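Long-range contacts in fluvirucin B1 DH domain from module 1 (Actinomadura vulgaris, PDB 6OBV), which probably dehydrates carrier-protein-bound beta-hydroxyacyl intermediates in the first module of the fluvirucin B1 polyketide synthase, giving an alpha,beta-unsaturated product: residues His37-Ala42 with Val83-Arg88; Gly56-Thr61 with Val115-Ala120; Ala67-Gly72 with Pro191-Leu196; Glu209-Glu214 with Ala262-Val267; Tyr223-Ala228 with Val255-Ser260. One frame throughout, in Å; residues are numbered along the deposited sequence.

Contact 1: residues His37-Ala42 with Val83-Arg88; sequences HPMLGA and VELAVR
His37 and Glu84 carry the polar half of this contact. NE2 of His37 donates to OE2 of Glu84 across 2.6 Å, with an N-H...O angle of 161°. The oxygen is met on its anti side, the ring and carboxylate planes being nearly coplanar. With CG of His37 anti to the backbone N (chi1 -172°), the imidazole stretches toward the helix, while Glu84 bends at chi2 (74°) and comes from the opposite direction. The ring is held at its other nitrogen too: ND1 of His37 accepts from N of Met39 at 3.1 Å. Histidine suits the place because it can donate at one nitrogen and accept at the other. The amides of Gly224 and Ile225 bond to OE2 and OE1 of Glu84 respectively, so OE2 serves two donors in a buried setting.

The packing is tight round Leu85. Its CD2 lies 3.6 Å from CE of Met39, which turns back at chi3, and 3.7 Å from CG of Leu40, giving a compact apolar patch. CG of Arg88 also packs closely, 3.4 Å from CD2 of His37. Beyond CG, Arg88 is the looser, partly exposed part: its guanidinium stands almost perpendicular to the ring and runs on to Glu92, which NH1 pairs with.

The family fold is the double hotdog. Here Leu40 packs on Leu54 and Val119, and Leu85 on Leu117 and Val119, so helix 79-92 is seated on strands 52-58 and 115-121.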
# COMPACT_ATOMS: atom_id res chain seq x y z
N HIS A 37 -7.23 9.27 9.96
CA HIS A 37 -8.26 8.43 10.52
C HIS A 37 -7.61 7.65 11.65
O HIS A 37 -6.42 7.34 11.57
CB HIS A 37 -8.84 7.49 9.46
CG HIS A 37 -10.04 6.72 9.92
ND1 HIS A 37 -9.94 5.52 10.58
CD2 HIS A 37 -11.36 6.99 9.82
CE1 HIS A 37 -11.15 5.08 10.88
NE2 HIS A 37 -12.03 5.95 10.41
N PRO A 38 -8.35 7.33 12.74
CA PRO A 38 -7.71 6.63 13.87
C PRO A 38 -7.25 5.21 13.57
O PRO A 38 -6.37 4.70 14.27
CB PRO A 38 -8.80 6.65 14.95
CG PRO A 38 -9.66 7.83 14.62
CD PRO A 38 -9.68 7.87 13.10
N MET A 39 -7.82 4.54 12.57
CA MET A 39 -7.46 3.16 12.31
C MET A 39 -6.73 2.96 11.00
O MET A 39 -6.09 1.92 10.82
CB MET A 39 -8.71 2.26 12.31
CG MET A 39 -9.55 2.38 13.57
SD MET A 39 -10.79 1.07 13.72
CE MET A 39 -11.96 1.53 12.48
N LEU A 40 -6.82 3.93 10.08
CA LEU A 40 -6.14 3.87 8.79
C LEU A 40 -5.24 5.08 8.63
O LEU A 40 -5.67 6.21 8.89
CB LEU A 40 -7.14 3.85 7.63
CG LEU A 40 -8.12 2.71 7.67
CD1 LEU A 40 -9.24 3.09 6.76
CD2 LEU A 40 -7.44 1.39 7.23
N GLY A 41 -4.02 4.85 8.17
CA GLY A 41 -3.04 5.91 8.04
C GLY A 41 -2.46 6.12 6.66
O GLY A 41 -1.69 7.07 6.47
N ALA A 42 -2.80 5.27 5.68
CA ALA A 42 -2.16 5.38 4.37
C ALA A 42 -3.10 4.93 3.25
O ALA A 42 -3.84 3.96 3.41
CB ALA A 42 -0.86 4.57 4.32
N VAL A 83 -17.86 -1.56 9.19
CA VAL A 83 -18.65 -0.51 8.55
C VAL A 83 -17.84 0.78 8.51
O VAL A 83 -17.79 1.48 7.49
CB VAL A 83 -19.98 -0.30 9.30
CG1 VAL A 83 -20.55 1.06 8.99
CG2 VAL A 83 -21.00 -1.41 8.99
N GLU A 84 -17.19 1.13 9.62
CA GLU A 84 -16.41 2.36 9.65
C GLU A 84 -15.22 2.29 8.70
O GLU A 84 -14.91 3.27 8.00
CB GLU A 84 -15.93 2.68 11.07
CG GLU A 84 -14.82 3.76 11.12
CD GLU A 84 -15.36 5.19 10.87
OE1 GLU A 84 -16.59 5.33 10.65
OE2 GLU A 84 -14.56 6.16 10.90
N LEU A 85 -14.56 1.13 8.64
CA LEU A 85 -13.40 0.99 7.76
C LEU A 85 -13.81 1.07 6.30
O LEU A 85 -13.17 1.77 5.50
CB LEU A 85 -12.71 -0.35 8.04
CG LEU A 85 -11.90 -0.34 9.33
CD1 LEU A 85 -11.36 -1.71 9.70
CD2 LEU A 85 -10.74 0.68 9.21
N ALA A 86 -14.87 0.36 5.93
CA ALA A 86 -15.34 0.35 4.56
C ALA A 86 -15.81 1.74 4.13
O ALA A 86 -15.54 2.18 3.00
CB ALA A 86 -16.47 -0.68 4.41
N VAL A 87 -16.51 2.46 5.00
CA VAL A 87 -17.00 3.78 4.61
C VAL A 87 -15.84 4.76 4.44
O VAL A 87 -15.82 5.54 3.48
CB VAL A 87 -18.04 4.28 5.63
CG1 VAL A 87 -18.23 5.78 5.47
CG2 VAL A 87 -19.37 3.54 5.40
N ARG A 88 -14.86 4.73 5.35
CA ARG A 88 -13.71 5.61 5.21
C ARG A 88 -12.98 5.37 3.90
O ARG A 88 -12.52 6.32 3.24
CB ARG A 88 -12.77 5.44 6.39
CG ARG A 88 -11.64 6.48 6.45
CD ARG A 88 -12.19 7.86 6.23
NE ARG A 88 -11.14 8.88 6.24
CZ ARG A 88 -10.36 9.18 5.20
NH1 ARG A 88 -10.52 8.55 4.04
NH2 ARG A 88 -9.44 10.13 5.31

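Contact 2: residues Gly56-Thr61 with Val115-Ala120; sequences GRISTT and VQLQVA
Strands 56-58 and 115-120 run antiparallel, their short axes 4.6 Å apart at closest and 142° between directions, with Gly56-Leu117 and Ile58-Val115 as hydrogen-bonded pairs flanking the non-hydrogen-bonded pair Arg57-Gln116. N of Val115 reaches O of Ile58 at 2.7 Å, and N of Leu117 reaches O of Gly56 at 2.9 Å. CA of Arg57 adds a C-H...O contact to O of Val115 at 3.1 Å.

On one face, Ile58 and Val115 lie side by side and point the same way, CG1 of Ile58 being 3.9 Å from CB of Val115. CG1 sits between the backbone N and the carbonyl carbon (chi1 60°), while the other branch, CG2, meets CD1 of Leu117 at 4.0 Å, the two side chains crossing at about a right angle. Branched aliphatic residues suit this face, where Val115 and Leu117 also pack on Ala136 of strand 130-137.

Arg57 and Gln116 project from the other face, toward Gly28 and Gly31 of the second subunit. OE1 of Gln116 accepts from NE of Arg137. The chemistry thus divides by face: backbone bonds fix the register, apolar groups serve the core, and polar chains line the side near the partner subunit.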
# COMPACT_ATOMS: atom_id res chain seq x y z
N GLY A 56 -3.66 0.16 7.84
CA GLY A 56 -3.59 0.70 9.17
C GLY A 56 -3.22 -0.37 10.16
O GLY A 56 -2.86 -1.49 9.79
N ARG A 57 -3.30 -0.01 11.44
CA ARG A 57 -2.97 -0.94 12.51
C ARG A 57 -3.76 -0.55 13.75
O ARG A 57 -4.05 0.64 13.97
CB ARG A 57 -1.46 -0.95 12.79
CG ARG A 57 -1.06 -0.38 14.13
CD ARG A 57 0.43 -0.37 14.33
NE ARG A 57 0.99 -1.71 14.43
CZ ARG A 57 2.30 -1.97 14.58
NH1 ARG A 57 3.17 -0.97 14.63
NH2 ARG A 57 2.73 -3.22 14.66
N ILE A 58 -4.16 -1.55 14.54
CA ILE A 58 -4.88 -1.31 15.78
C ILE A 58 -4.33 -2.24 16.86
O ILE A 58 -3.69 -3.25 16.58
CB ILE A 58 -6.41 -1.49 15.63
CG1 ILE A 58 -6.73 -2.90 15.17
CG2 ILE A 58 -7.00 -0.46 14.64
CD1 ILE A 58 -8.20 -3.12 14.90
N SER A 59 -4.61 -1.88 18.11
CA SER A 59 -4.20 -2.67 19.27
C SER A 59 -4.94 -2.12 20.47
O SER A 59 -5.32 -0.95 20.48
CB SER A 59 -2.69 -2.60 19.50
OG SER A 59 -2.36 -1.62 20.46
N THR A 60 -5.13 -2.97 21.49
CA THR A 60 -5.79 -2.47 22.70
C THR A 60 -5.02 -1.32 23.32
O THR A 60 -5.59 -0.53 24.09
CB THR A 60 -5.99 -3.59 23.73
OG1 THR A 60 -4.71 -4.08 24.15
CG2 THR A 60 -6.80 -4.75 23.16
N THR A 61 -3.73 -1.18 22.99
CA THR A 61 -2.93 -0.11 23.56
C THR A 61 -3.27 1.24 22.92
O THR A 61 -3.33 2.25 23.62
CB THR A 61 -1.44 -0.42 23.36
OG1 THR A 61 -1.11 -1.58 24.11
CG2 THR A 61 -0.58 0.74 23.81
N VAL A 115 -2.81 -5.52 15.32
CA VAL A 115 -3.47 -6.09 14.15
C VAL A 115 -3.21 -5.18 12.95
O VAL A 115 -3.47 -3.97 13.02
CB VAL A 115 -4.97 -6.25 14.39
CG1 VAL A 115 -5.65 -6.84 13.18
CG2 VAL A 115 -5.22 -7.10 15.65
N GLN A 116 -2.71 -5.77 11.87
CA GLN A 116 -2.58 -5.05 10.60
C GLN A 116 -3.90 -5.08 9.85
O GLN A 116 -4.53 -6.13 9.74
CB GLN A 116 -1.49 -5.69 9.74
CG GLN A 116 -0.09 -5.49 10.27
CD GLN A 116 0.95 -6.00 9.29
OE1 GLN A 116 0.70 -6.96 8.53
NE2 GLN A 116 2.12 -5.35 9.28
N LEU A 117 -4.33 -3.92 9.35
CA LEU A 117 -5.59 -3.80 8.62
C LEU A 117 -5.31 -3.44 7.17
O LEU A 117 -4.41 -2.65 6.90
CB LEU A 117 -6.49 -2.71 9.22
CG LEU A 117 -6.99 -2.86 10.66
CD1 LEU A 117 -7.93 -1.67 10.99
CD2 LEU A 117 -7.70 -4.18 10.82
N GLN A 118 -6.09 -4.00 6.24
CA GLN A 118 -6.03 -3.56 4.85
C GLN A 118 -7.43 -3.51 4.27
O GLN A 118 -8.17 -4.50 4.34
CB GLN A 118 -5.17 -4.49 3.98
CG GLN A 118 -3.77 -4.00 3.75
CD GLN A 118 -3.08 -4.72 2.60
OE1 GLN A 118 -3.69 -4.97 1.56
NE2 GLN A 118 -1.82 -5.06 2.79
N VAL A 119 -7.78 -2.37 3.68
CA VAL A 119 -9.07 -2.15 3.05
C VAL A 119 -8.82 -1.98 1.56
O VAL A 119 -8.20 -1.00 1.14
CB VAL A 119 -9.80 -0.93 3.63
CG1 VAL A 119 -11.18 -0.83 3.02
CG2 VAL A 119 -9.89 -1.00 5.16
N ALA A 120 -9.26 -2.94 0.75
CA ALA A 120 -9.03 -2.91 -0.68
C ALA A 120 -10.30 -2.46 -1.40
O ALA A 120 -11.39 -2.92 -1.08
CB ALA A 120 -8.59 -4.28 -1.18

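Contact 3: residues Ala67-Gly72 with Pro191-Leu196; sequences ADHGVG and PAFQGL
OD2 of Asp68 accepts a nearly straight hydrogen bond from N of Ala192, 3.1 Å long with an N-H...O angle of 166°. The amide approaches from above the carboxylate plane, and the same oxygen has a second partner, a weak, long ion pair with NH2 of Arg215. CD of Pro191 also lies 3.4 Å from OD2 of Asp68, the proline ring crossing the aspartate at about a right angle. Aspartate suits this position, since its short side chain sets a carboxylate against an amide at the short 3-10 turn 191-193. Proline fits just as well at the start of that turn, having no N-H to satisfy, and its O takes the closing bond from N of Gln194.

Beyond the polar end, the contact turns aromatic. CB of His69 stands over the centre of the Phe193 ring, 3.5 Å from its centroid and only 9° off the normal, a well-centred CH-pi contact. The imidazole of His69 leans obliquely against Phe193, the planes 39° apart. O of Leu76 bonds ND1 of His69 and limits the ring's rotation. In dehydratases of this family a histidine and an aspartate form the catalytic pair, and the packing of His69 on Asp231 is consistent with that role.

Strand 69-71 lies between strands 74-75 and 187-189 in a small antiparallel sheet. Phe193 rests on Ala228 and Asp231 of helix 227-232, while Ala192 abuts helix 214-218.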
# COMPACT_ATOMS: atom_id res chain seq x y z
N ALA A 67 -10.93 -3.58 23.87
CA ALA A 67 -10.99 -4.55 24.96
C ALA A 67 -12.39 -4.77 25.48
O ALA A 67 -12.59 -5.69 26.27
CB ALA A 67 -10.09 -4.12 26.11
N ASP A 68 -13.35 -3.95 25.06
CA ASP A 68 -14.64 -3.88 25.71
C ASP A 68 -15.78 -4.41 24.86
O ASP A 68 -16.95 -4.15 25.17
CB ASP A 68 -14.93 -2.43 26.10
CG ASP A 68 -14.18 -2.01 27.33
OD1 ASP A 68 -13.59 -2.89 27.99
OD2 ASP A 68 -14.19 -0.81 27.65
N HIS A 69 -15.48 -5.11 23.77
CA HIS A 69 -16.52 -5.74 22.96
C HIS A 69 -16.09 -7.16 22.64
O HIS A 69 -15.01 -7.37 22.08
CB HIS A 69 -16.78 -4.96 21.67
CG HIS A 69 -17.74 -5.63 20.74
ND1 HIS A 69 -17.34 -6.47 19.73
CD2 HIS A 69 -19.09 -5.56 20.66
CE1 HIS A 69 -18.40 -6.90 19.06
NE2 HIS A 69 -19.47 -6.36 19.61
N GLY A 70 -16.92 -8.12 23.00
CA GLY A 70 -16.63 -9.48 22.64
C GLY A 70 -17.77 -10.39 23.00
O GLY A 70 -18.92 -9.97 23.11
N VAL A 71 -17.43 -11.67 23.16
CA VAL A 71 -18.35 -12.69 23.62
C VAL A 71 -17.60 -13.51 24.64
O VAL A 71 -16.54 -14.06 24.33
CB VAL A 71 -18.86 -13.57 22.47
CG1 VAL A 71 -19.70 -14.68 23.01
CG2 VAL A 71 -19.65 -12.74 21.48
N GLY A 72 -18.13 -13.59 25.86
CA GLY A 72 -17.40 -14.28 26.90
C GLY A 72 -16.06 -13.61 27.11
O GLY A 72 -15.97 -12.38 27.18
N PRO A 191 -17.24 -1.26 29.47
CA PRO A 191 -17.69 0.14 29.64
C PRO A 191 -17.80 0.97 28.36
O PRO A 191 -18.78 1.71 28.20
CB PRO A 191 -16.63 0.72 30.59
CG PRO A 191 -16.11 -0.47 31.34
CD PRO A 191 -16.12 -1.60 30.36
N ALA A 192 -16.84 0.86 27.44
CA ALA A 192 -16.88 1.69 26.24
C ALA A 192 -18.07 1.38 25.34
O ALA A 192 -18.47 2.23 24.54
CB ALA A 192 -15.58 1.53 25.44
N PHE A 193 -18.63 0.17 25.44
CA PHE A 193 -19.73 -0.26 24.60
C PHE A 193 -21.07 -0.24 25.31
O PHE A 193 -22.06 -0.71 24.74
CB PHE A 193 -19.44 -1.67 24.06
CG PHE A 193 -18.59 -1.64 22.84
CD1 PHE A 193 -19.15 -1.74 21.58
CD2 PHE A 193 -17.22 -1.42 22.95
CE1 PHE A 193 -18.36 -1.66 20.45
CE2 PHE A 193 -16.41 -1.36 21.82
CZ PHE A 193 -16.98 -1.47 20.57
N GLN A 194 -21.13 0.30 26.52
CA GLN A 194 -22.40 0.41 27.25
C GLN A 194 -23.06 1.77 27.04
O GLN A 194 -23.50 2.41 27.98
CB GLN A 194 -22.17 0.15 28.73
CG GLN A 194 -21.75 -1.29 29.04
CD GLN A 194 -21.29 -1.46 30.48
OE1 GLN A 194 -21.46 -0.57 31.31
NE2 GLN A 194 -20.69 -2.61 30.77
N GLY A 195 -23.18 2.20 25.77
CA GLY A 195 -23.64 3.54 25.46
C GLY A 195 -25.14 3.77 25.49
O GLY A 195 -25.55 4.92 25.38
N LEU A 196 -25.97 2.74 25.62
CA LEU A 196 -27.41 2.95 25.62
C LEU A 196 -27.83 3.58 26.95
O LEU A 196 -27.60 2.99 28.01
CB LEU A 196 -28.14 1.63 25.40
CG LEU A 196 -29.66 1.67 25.58
CD1 LEU A 196 -30.29 2.59 24.55
CD2 LEU A 196 -30.27 0.26 25.51

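Contact 4: residues Glu209-Glu214 with Ala262-Val267; sequences EVELDE and AQRVRV
Glu211 and Arg264 lie side by side and point the same way, a cross-strand pair in the antiparallel sheet of the second hotdog. They touch by their aliphatic parts, CG of Glu211 to CG of Arg264 at 3.9 Å. The charged ends stay apart, OE2 of Glu211 being 5.0 Å from NH1 of Arg264, with the carboxylate and guanidinium planes 52° apart; OE2 instead forms a salt bridge with NH2 of Arg198. Long, flexible chains suit this partly exposed face, where methylenes pack while charges find partners further off.

Val210 and Val265 form the hydrogen-bonded pair on the other face, N of Val265 donating to O of Val210 at 2.9 Å. The side chains of Val210 and Val267 cross at a slant, their CG2 methyls 4.0 Å apart, and both Val210 and Val265 pack on Leu229 of helix 227-232. At the strand end, CG of Leu212 lies 3.6 Å from O of Gln263, to which N of Leu212 donates.

OE1 of Glu209 forms a salt bridge with NE of Arg198, which thus holds both glutamates. Arg266 makes a cation-pi contact with Trp165, whose NE1 bonds OE2 of Glu209. A water donates to that OE2 of Glu209 at 2.9 Å and accepts from NE of Arg266 at 2.8 Å, in the guanidinium plane.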
# COMPACT_ATOMS: atom_id res chain seq x y z
N GLU A 209 -31.45 6.88 22.97
CA GLU A 209 -30.37 7.84 23.04
C GLU A 209 -29.14 7.11 23.55
O GLU A 209 -29.22 6.35 24.52
CB GLU A 209 -30.71 9.02 23.95
CG GLU A 209 -31.91 9.79 23.48
CD GLU A 209 -32.22 10.99 24.37
OE1 GLU A 209 -31.59 11.13 25.44
OE2 GLU A 209 -33.08 11.81 23.98
N VAL A 210 -28.01 7.32 22.86
CA VAL A 210 -26.77 6.58 23.07
C VAL A 210 -25.63 7.59 23.15
O VAL A 210 -25.56 8.50 22.32
CB VAL A 210 -26.53 5.57 21.94
CG1 VAL A 210 -25.35 4.70 22.26
CG2 VAL A 210 -27.77 4.75 21.69
N GLU A 211 -24.74 7.44 24.14
CA GLU A 211 -23.64 8.37 24.36
C GLU A 211 -22.35 7.62 24.64
O GLU A 211 -22.35 6.64 25.39
CB GLU A 211 -23.92 9.32 25.54
CG GLU A 211 -25.33 9.93 25.61
CD GLU A 211 -25.69 10.42 27.01
OE1 GLU A 211 -24.78 10.58 27.85
OE2 GLU A 211 -26.89 10.65 27.27
N LEU A 212 -21.24 8.10 24.07
CA LEU A 212 -19.94 7.52 24.38
C LEU A 212 -19.49 7.91 25.78
O LEU A 212 -19.82 8.99 26.28
CB LEU A 212 -18.89 8.00 23.38
CG LEU A 212 -19.06 7.62 21.92
CD1 LEU A 212 -17.99 8.30 21.10
CD2 LEU A 212 -18.95 6.12 21.81
N ASP A 213 -18.72 7.02 26.42
CA ASP A 213 -17.93 7.38 27.58
C ASP A 213 -16.98 8.53 27.23
O ASP A 213 -16.68 8.78 26.06
CB ASP A 213 -17.09 6.20 28.06
CG ASP A 213 -17.79 5.36 29.09
OD1 ASP A 213 -19.02 5.50 29.28
OD2 ASP A 213 -17.08 4.54 29.71
N GLU A 214 -16.47 9.19 28.26
CA GLU A 214 -15.60 10.34 28.01
C GLU A 214 -14.34 9.92 27.24
O GLU A 214 -13.89 10.65 26.35
CB GLU A 214 -15.26 11.04 29.32
CG GLU A 214 -16.31 12.10 29.69
CD GLU A 214 -16.12 12.72 31.07
OE1 GLU A 214 -16.56 12.10 32.06
OE2 GLU A 214 -15.55 13.84 31.15
N ALA A 262 -19.76 12.01 15.50
CA ALA A 262 -20.72 12.22 16.58
C ALA A 262 -20.26 11.54 17.86
O ALA A 262 -19.57 10.51 17.84
CB ALA A 262 -22.10 11.69 16.19
N GLN A 263 -20.65 12.14 18.98
CA GLN A 263 -20.44 11.62 20.33
C GLN A 263 -21.70 11.05 20.96
O GLN A 263 -21.64 10.06 21.69
CB GLN A 263 -19.90 12.72 21.25
CG GLN A 263 -18.81 13.58 20.66
CD GLN A 263 -18.40 14.69 21.60
OE1 GLN A 263 -18.49 14.53 22.83
NE2 GLN A 263 -17.95 15.81 21.05
N ARG A 264 -22.84 11.69 20.73
CA ARG A 264 -24.13 11.25 21.24
C ARG A 264 -25.11 11.28 20.08
O ARG A 264 -25.01 12.13 19.20
CB ARG A 264 -24.62 12.16 22.38
CG ARG A 264 -23.52 12.57 23.36
CD ARG A 264 -24.03 13.53 24.44
NE ARG A 264 -24.77 14.64 23.86
CZ ARG A 264 -25.52 15.47 24.58
NH1 ARG A 264 -25.61 15.31 25.89
NH2 ARG A 264 -26.19 16.47 23.99
N VAL A 265 -26.03 10.31 20.04
CA VAL A 265 -26.97 10.22 18.93
C VAL A 265 -28.34 9.80 19.44
O VAL A 265 -28.49 9.26 20.54
CB VAL A 265 -26.51 9.22 17.84
CG1 VAL A 265 -25.19 9.69 17.14
CG2 VAL A 265 -26.42 7.80 18.38
N ARG A 266 -29.34 10.06 18.61
CA ARG A 266 -30.64 9.43 18.73
C ARG A 266 -30.75 8.32 17.69
O ARG A 266 -30.14 8.37 16.62
CB ARG A 266 -31.75 10.45 18.52
CG ARG A 266 -31.68 11.67 19.43
CD ARG A 266 -32.56 12.75 18.83
NE ARG A 266 -32.71 13.90 19.70
CZ ARG A 266 -33.53 14.91 19.43
NH1 ARG A 266 -34.25 14.90 18.32
NH2 ARG A 266 -33.62 15.93 20.28
N VAL A 267 -31.54 7.30 18.02
CA VAL A 267 -31.66 6.10 17.19
C VAL A 267 -33.13 5.78 16.98
O VAL A 267 -33.93 5.86 17.92
CB VAL A 267 -30.92 4.91 17.82
CG1 VAL A 267 -30.98 3.69 16.90
CG2 VAL A 267 -29.49 5.28 18.11
O HOH W 1 -31.81 13.85 22.35

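Contact 5: residues Tyr223-Ala228 with Val255-Ser260; sequences YGIHPA and VELLAS
In this double hotdog fold, the loop that leads into helix 227-232 meets the end of strand 247-257, with Gly224 lying against Leu257. CD2 of Leu257 approaches CA of Gly224 to 3.4 Å, and glycine suits this close fit because it presents bare backbone to the methyl group. Leu257 sends its CG anti to the backbone N (chi1 -172°), which carries the isobutyl group toward the loop. There its second methyl, CD1, lies 4.0 Å from CB of Ile225, the two side chains crossing at an angle. Ile225 is buried, as suits a large apolar residue between a strand and the helix start, whereas Leu257 is partly exposed.

No direct hydrogen bond joins the two segments. CA of Ser260 makes a C-H...O contact of 3.3 Å to O of Gly224, and the backbone of Gly224 is hydrogen-bonded to that of Gly261, just beyond the segment.

His226 prepares the helix itself. It occupies the N-cap, and its ND1 accepts from N of Ala228 at 2.9 Å, close to the ring plane, so that an otherwise unbonded amide of the first turn has an acceptor. The far nitrogen, NE2, bonds OE2 of Glu219, so both ring nitrogens are held. A water bridges the two segments, donating to O of Gly224 at 2.9 Å and to O of Ala259 at 2.6 Å.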
# COMPACT_ATOMS: atom_id res chain seq x y z
N TYR A 223 -13.40 9.77 13.88
CA TYR A 223 -14.12 8.70 13.23
C TYR A 223 -15.21 9.27 12.34
O TYR A 223 -15.70 10.38 12.55
CB TYR A 223 -14.71 7.74 14.27
CG TYR A 223 -13.66 6.89 14.95
CD1 TYR A 223 -13.20 5.71 14.37
CD2 TYR A 223 -13.12 7.25 16.18
CE1 TYR A 223 -12.24 4.91 14.97
CE2 TYR A 223 -12.17 6.46 16.81
CZ TYR A 223 -11.73 5.29 16.20
OH TYR A 223 -10.77 4.52 16.81
N GLY A 224 -15.56 8.51 11.30
CA GLY A 224 -16.81 8.73 10.61
C GLY A 224 -17.96 8.61 11.60
O GLY A 224 -18.74 9.55 11.78
N ILE A 225 -18.06 7.46 12.26
CA ILE A 225 -18.85 7.31 13.48
C ILE A 225 -18.13 6.29 14.36
O ILE A 225 -17.81 5.18 13.89
CB ILE A 225 -20.32 6.91 13.20
CG1 ILE A 225 -21.11 7.02 14.52
CG2 ILE A 225 -20.41 5.51 12.54
CD1 ILE A 225 -22.64 6.97 14.44
N HIS A 226 -17.82 6.67 15.60
CA HIS A 226 -17.05 5.79 16.47
C HIS A 226 -17.68 4.39 16.47
O HIS A 226 -18.89 4.27 16.68
CB HIS A 226 -16.99 6.33 17.90
CG HIS A 226 -15.90 5.71 18.74
ND1 HIS A 226 -15.82 4.35 18.97
CD2 HIS A 226 -14.85 6.27 19.39
CE1 HIS A 226 -14.77 4.10 19.73
NE2 HIS A 226 -14.16 5.24 19.99
N PRO A 227 -16.91 3.35 16.16
CA PRO A 227 -17.49 1.99 16.16
C PRO A 227 -18.21 1.64 17.45
O PRO A 227 -19.19 0.88 17.41
CB PRO A 227 -16.27 1.09 15.90
CG PRO A 227 -15.33 1.97 15.10
CD PRO A 227 -15.53 3.37 15.63
N ALA A 228 -17.78 2.18 18.60
CA ALA A 228 -18.49 1.88 19.84
C ALA A 228 -19.81 2.62 19.92
O ALA A 228 -20.75 2.13 20.55
CB ALA A 228 -17.63 2.23 21.06
N VAL A 255 -25.89 1.76 3.82
CA VAL A 255 -25.31 2.47 4.95
C VAL A 255 -24.78 3.79 4.43
O VAL A 255 -23.84 3.83 3.62
CB VAL A 255 -24.21 1.66 5.64
CG1 VAL A 255 -23.62 2.44 6.82
CG2 VAL A 255 -24.77 0.35 6.14
N GLU A 256 -25.40 4.88 4.85
CA GLU A 256 -24.93 6.22 4.54
C GLU A 256 -24.54 6.93 5.82
O GLU A 256 -25.34 7.03 6.76
CB GLU A 256 -26.01 7.05 3.84
CG GLU A 256 -25.95 6.98 2.34
CD GLU A 256 -27.12 7.68 1.70
OE1 GLU A 256 -28.21 7.07 1.66
OE2 GLU A 256 -26.94 8.83 1.26
N LEU A 257 -23.33 7.45 5.84
CA LEU A 257 -22.90 8.36 6.89
C LEU A 257 -23.13 9.79 6.40
O LEU A 257 -22.52 10.24 5.42
CB LEU A 257 -21.45 8.10 7.25
CG LEU A 257 -20.99 8.88 8.45
CD1 LEU A 257 -21.65 8.31 9.68
CD2 LEU A 257 -19.51 8.72 8.49
N LEU A 258 -24.04 10.50 7.06
CA LEU A 258 -24.42 11.85 6.64
C LEU A 258 -23.73 12.96 7.44
O LEU A 258 -23.70 14.10 6.97
CB LEU A 258 -25.94 12.02 6.75
CG LEU A 258 -26.78 10.93 6.09
CD1 LEU A 258 -28.25 11.22 6.24
CD2 LEU A 258 -26.41 10.82 4.61
N ALA A 259 -23.20 12.66 8.63
CA ALA A 259 -22.51 13.65 9.45
C ALA A 259 -21.48 12.92 10.30
O ALA A 259 -21.82 11.93 10.95
CB ALA A 259 -23.49 14.42 10.34
N SER A 260 -20.25 13.43 10.31
CA SER A 260 -19.10 12.72 10.86
C SER A 260 -18.84 13.10 12.31
O SER A 260 -19.22 14.17 12.78
CB SER A 260 -17.85 12.99 9.99
OG SER A 260 -17.44 14.37 10.02
O HOH W 2 -21.12 10.56 13.08

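Overall arrangement
Four of the contacts divide between the two halves of the double hotdog, and contact 3 spans them. Contacts 1 and 2 belong to the first, their centres 9 Å apart, with CG of Met39 meeting CG2 of Ile58 at 4.0 Å; both also touch the second subunit. Contacts 4 and 5 belong to the second, centres 12 Å apart, contact 5 nested in the chain loop that contact 4 closes. Contact 5 lies about 10 Å from contact 1, centre to centre, joined through Glu84. Contact 3 lies near the probable active site around His69 and Asp231. N of Glu211, 2.9 Å from O of Gly195, ties it to contact 4, and CB of Ala228, 3.6 Å from O of Ala192, to contact 5.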